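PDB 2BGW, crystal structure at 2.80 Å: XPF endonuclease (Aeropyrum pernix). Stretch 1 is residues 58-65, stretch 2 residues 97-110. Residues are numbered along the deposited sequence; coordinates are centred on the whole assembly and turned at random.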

# COMPACT_ATOMS: atom_id res chain seq x y z
N ASP A 58 11.87 11.71 -6.01
CA ASP A 58 11.86 10.28 -6.35
C ASP A 58 10.49 9.82 -6.83
O ASP A 58 10.38 8.97 -7.71
N PHE A 59 9.44 10.40 -6.27
CA PHE A 59 8.15 10.09 -6.84
C PHE A 59 8.17 10.38 -8.32
O PHE A 59 7.83 9.50 -9.13
N ALA A 60 8.59 11.60 -8.67
CA ALA A 60 8.66 12.05 -10.06
C ALA A 60 9.58 11.15 -10.86
O ALA A 60 9.14 10.53 -11.84
N LYS A 61 10.83 11.05 -10.41
CA LYS A 61 11.85 10.26 -11.09
C LYS A 61 11.29 8.89 -11.50
O LYS A 61 11.22 8.55 -12.69
N SER A 62 10.82 8.13 -10.53
CA SER A 62 10.33 6.79 -10.84
C SER A 62 9.06 6.77 -11.70
O SER A 62 8.81 5.76 -12.36
N LEU A 63 8.25 7.83 -11.70
CA LEU A 63 7.13 7.87 -12.63
C LEU A 63 7.68 7.75 -14.03
O LEU A 63 7.18 6.98 -14.83
N PHE A 64 8.75 8.48 -14.34
CA PHE A 64 9.27 8.49 -15.70
C PHE A 64 10.23 7.34 -15.98
O PHE A 64 10.43 7.01 -17.14
N ASP A 65 10.85 6.76 -14.95
CA ASP A 65 11.58 5.49 -15.05
C ASP A 65 10.71 4.37 -15.56
O ASP A 65 11.17 3.51 -16.28
N GLY A 97 5.60 22.10 -15.34
CA GLY A 97 5.15 21.95 -16.72
C GLY A 97 4.87 20.49 -17.03
O GLY A 97 3.85 20.19 -17.66
N ARG A 98 5.75 19.59 -16.56
CA ARG A 98 5.43 18.16 -16.49
C ARG A 98 4.36 17.80 -15.44
O ARG A 98 4.11 16.64 -15.19
N GLU A 99 3.70 18.79 -14.83
CA GLU A 99 2.67 18.53 -13.82
C GLU A 99 1.46 17.72 -14.28
O GLU A 99 0.81 17.07 -13.46
N ARG A 100 1.11 17.82 -15.57
CA ARG A 100 -0.05 17.08 -16.06
C ARG A 100 0.26 15.62 -15.80
O ARG A 100 -0.60 14.90 -15.34
N SER A 101 1.51 15.21 -16.05
CA SER A 101 1.96 13.87 -15.75
C SER A 101 1.78 13.53 -14.27
O SER A 101 1.00 12.65 -13.93
N LEU A 102 2.50 14.25 -13.41
CA LEU A 102 2.55 13.93 -11.99
C LEU A 102 1.16 13.73 -11.37
O LEU A 102 0.86 12.63 -10.86
N TYR A 103 0.30 14.74 -11.45
CA TYR A 103 -1.02 14.66 -10.84
C TYR A 103 -1.81 13.53 -11.48
O TYR A 103 -2.54 12.82 -10.78
N ALA A 104 -1.68 13.33 -12.79
CA ALA A 104 -2.38 12.23 -13.46
C ALA A 104 -1.94 10.89 -12.86
O ALA A 104 -2.78 10.03 -12.59
N ALA A 105 -0.65 10.73 -12.63
CA ALA A 105 -0.16 9.53 -11.99
C ALA A 105 -0.88 9.35 -10.65
O ALA A 105 -1.48 8.31 -10.38
N MET A 106 -0.84 10.40 -9.83
CA MET A 106 -1.45 10.35 -8.53
C MET A 106 -2.87 9.83 -8.61
O MET A 106 -3.21 8.86 -7.94
N ALA A 107 -3.67 10.44 -9.47
CA ALA A 107 -5.04 10.02 -9.68
C ALA A 107 -5.18 8.54 -10.10
O ALA A 107 -6.13 7.87 -9.72
N ALA A 108 -4.21 8.05 -10.89
CA ALA A 108 -4.20 6.64 -11.36
C ALA A 108 -3.78 5.62 -10.30
O ALA A 108 -4.43 4.57 -10.16
N LEU A 109 -2.70 5.91 -9.56
CA LEU A 109 -2.29 5.08 -8.44
C LEU A 109 -3.45 4.90 -7.49
O LEU A 109 -3.61 3.84 -6.90
N GLN A 110 -4.28 5.93 -7.38
CA GLN A 110 -5.42 5.96 -6.48
C GLN A 110 -6.61 5.21 -7.04
O GLN A 110 -7.25 4.49 -6.32

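The contact between these two stretches of the XPF endonuclease is a nearly perpendicular crossing of two helices, held by apolar side chains without a single hydrogen bond between them. The axes cross at 87°, 10.6 Å apart at their closest approach, which illustrates a general rule: a steep crossing confines contact to a compact patch, here 438 Å² summed over both sides.

Leu63 and Leu102 form the centre. Leu63 points toward the second helix with chi1 t and chi2 p, and its CD2 lies 3.5 Å from Ala105 CB and 3.6 Å from Leu102 CD2. Leu102 leaves its backbone sideways, yet its m, t rotamer brings its end nearer the first helix, where CD2 also packs 3.9 Å from Ala60 CB. The backbones are close here, with Ala60 CA 6.7 Å from Leu102 CA. Ala60 directs its methyl sideways, and its CA comes within 3.8 Å of Leu102 CD2; Ala105 points its methyl toward the first helix, against Leu63.

Phe59, buried and pointing toward the partner helix with chi1 t, extends the patch along the second helix. Its ring edge meets Leu109, with CZ 3.6 Å from Leu109 CD1, and Leu102, with CD2 4.3 Å from Leu102 CD2. Met106, in an extended m, t, t conformation, adds CG at 4.1 Å from Phe59 CZ.

The other end of the patch is more open and more polar. Phe64, with chi1 m, points toward the second stretch, and its ring lies beside Arg98 and Ser101; its CE2 edge lies 3.7 Å from Ser101 OG, and its CE1 is 4.2 Å from NE of Arg98, the N-cap residue. Neither contact is a hydrogen bond; the polar atoms border the patch without bonding across it. Lys61, Glu99 and Tyr103 point away and take no part.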

# COMPACT_ATOMS: atom_id res chain seq x y z
CB ASP A 58 12.29 9.43 -5.18
CG ASP A 58 13.72 9.62 -4.87
OD1 ASP A 58 14.42 10.12 -5.77
OD2 ASP A 58 14.15 9.30 -3.76
CB PHE A 59 7.02 10.87 -6.20
CG PHE A 59 5.69 10.47 -6.70
CD1 PHE A 59 5.05 9.35 -6.18
CD2 PHE A 59 5.06 11.18 -7.70
CE1 PHE A 59 3.80 8.97 -6.65
CE2 PHE A 59 3.81 10.81 -8.18
CZ PHE A 59 3.18 9.69 -7.65
CB ALA A 60 9.11 13.48 -10.12
CB LYS A 61 13.10 10.14 -10.23
CG LYS A 61 14.30 9.62 -10.99
CD LYS A 61 15.51 9.21 -10.08
CE LYS A 61 16.39 8.12 -10.83
NZ LYS A 61 17.72 7.76 -10.24
CB SER A 62 10.10 6.02 -9.56
OG SER A 62 8.81 6.37 -9.09
CB LEU A 63 6.29 9.15 -12.51
CG LEU A 63 5.18 9.44 -13.56
CD1 LEU A 63 4.23 8.26 -13.81
CD2 LEU A 63 4.37 10.71 -13.26
CB PHE A 64 9.88 9.84 -16.04
CG PHE A 64 8.94 10.99 -15.82
CD1 PHE A 64 9.23 11.97 -14.87
CD2 PHE A 64 7.74 11.08 -16.53
CE1 PHE A 64 8.36 13.03 -14.65
CE2 PHE A 64 6.85 12.13 -16.31
CZ PHE A 64 7.16 13.12 -15.37
CB ASP A 65 12.05 5.04 -13.68
CG ASP A 65 13.30 5.72 -13.23
OD1 ASP A 65 13.83 6.57 -13.98
OD2 ASP A 65 13.76 5.41 -12.10
CB ARG A 98 6.69 17.32 -16.23
CG ARG A 98 7.60 17.08 -17.44
CD ARG A 98 9.08 17.25 -17.03
NE ARG A 98 9.87 16.02 -17.12
CZ ARG A 98 11.11 15.87 -16.63
NH1 ARG A 98 11.71 16.88 -15.98
NH2 ARG A 98 11.77 14.71 -16.77
CB GLU A 99 2.05 19.81 -13.30
CG GLU A 99 2.87 21.04 -13.26
CD GLU A 99 2.13 22.07 -12.46
OE1 GLU A 99 1.05 22.54 -12.93
OE2 GLU A 99 2.58 22.36 -11.33
CB ARG A 100 -0.32 17.30 -17.53
CG ARG A 100 -1.51 16.50 -18.06
CD ARG A 100 -2.73 17.42 -18.32
NE ARG A 100 -3.92 16.70 -18.78
CZ ARG A 100 -4.05 16.11 -19.97
NH1 ARG A 100 -3.04 16.15 -20.85
NH2 ARG A 100 -5.18 15.46 -20.30
CB SER A 101 3.43 13.72 -16.13
OG SER A 101 3.56 13.31 -17.46
CB LEU A 102 3.39 14.97 -11.24
CG LEU A 102 4.87 14.84 -11.60
CD1 LEU A 102 5.72 15.88 -10.90
CD2 LEU A 102 5.40 13.50 -11.25
CB TYR A 103 -1.79 15.99 -10.93
CG TYR A 103 -1.17 17.13 -10.14
CD1 TYR A 103 -0.67 18.26 -10.78
CD2 TYR A 103 -1.09 17.08 -8.74
CE1 TYR A 103 -0.09 19.33 -10.06
CE2 TYR A 103 -0.52 18.15 -8.01
CZ TYR A 103 -0.02 19.27 -8.69
OH TYR A 103 0.54 20.30 -7.99
CB ALA A 104 -2.14 12.25 -14.95
CB ALA A 105 1.35 9.60 -11.78
CB MET A 106 -1.43 11.73 -7.92
CG MET A 106 -0.04 12.19 -7.62
SD MET A 106 -0.09 13.86 -7.02
CE MET A 106 1.62 13.99 -6.45
CB ALA A 107 -5.71 10.93 -10.66
CB ALA A 108 -3.31 6.49 -12.61
CB LEU A 109 -1.19 5.75 -7.67
CG LEU A 109 0.14 5.88 -8.37
CD1 LEU A 109 0.91 6.93 -7.65
CD2 LEU A 109 0.87 4.58 -8.33
CB GLN A 110 -5.83 7.40 -6.19
CG GLN A 110 -5.03 8.14 -5.09
CD GLN A 110 -5.70 8.00 -3.74
OE1 GLN A 110 -6.19 6.91 -3.39
NE2 GLN A 110 -5.73 9.09 -2.98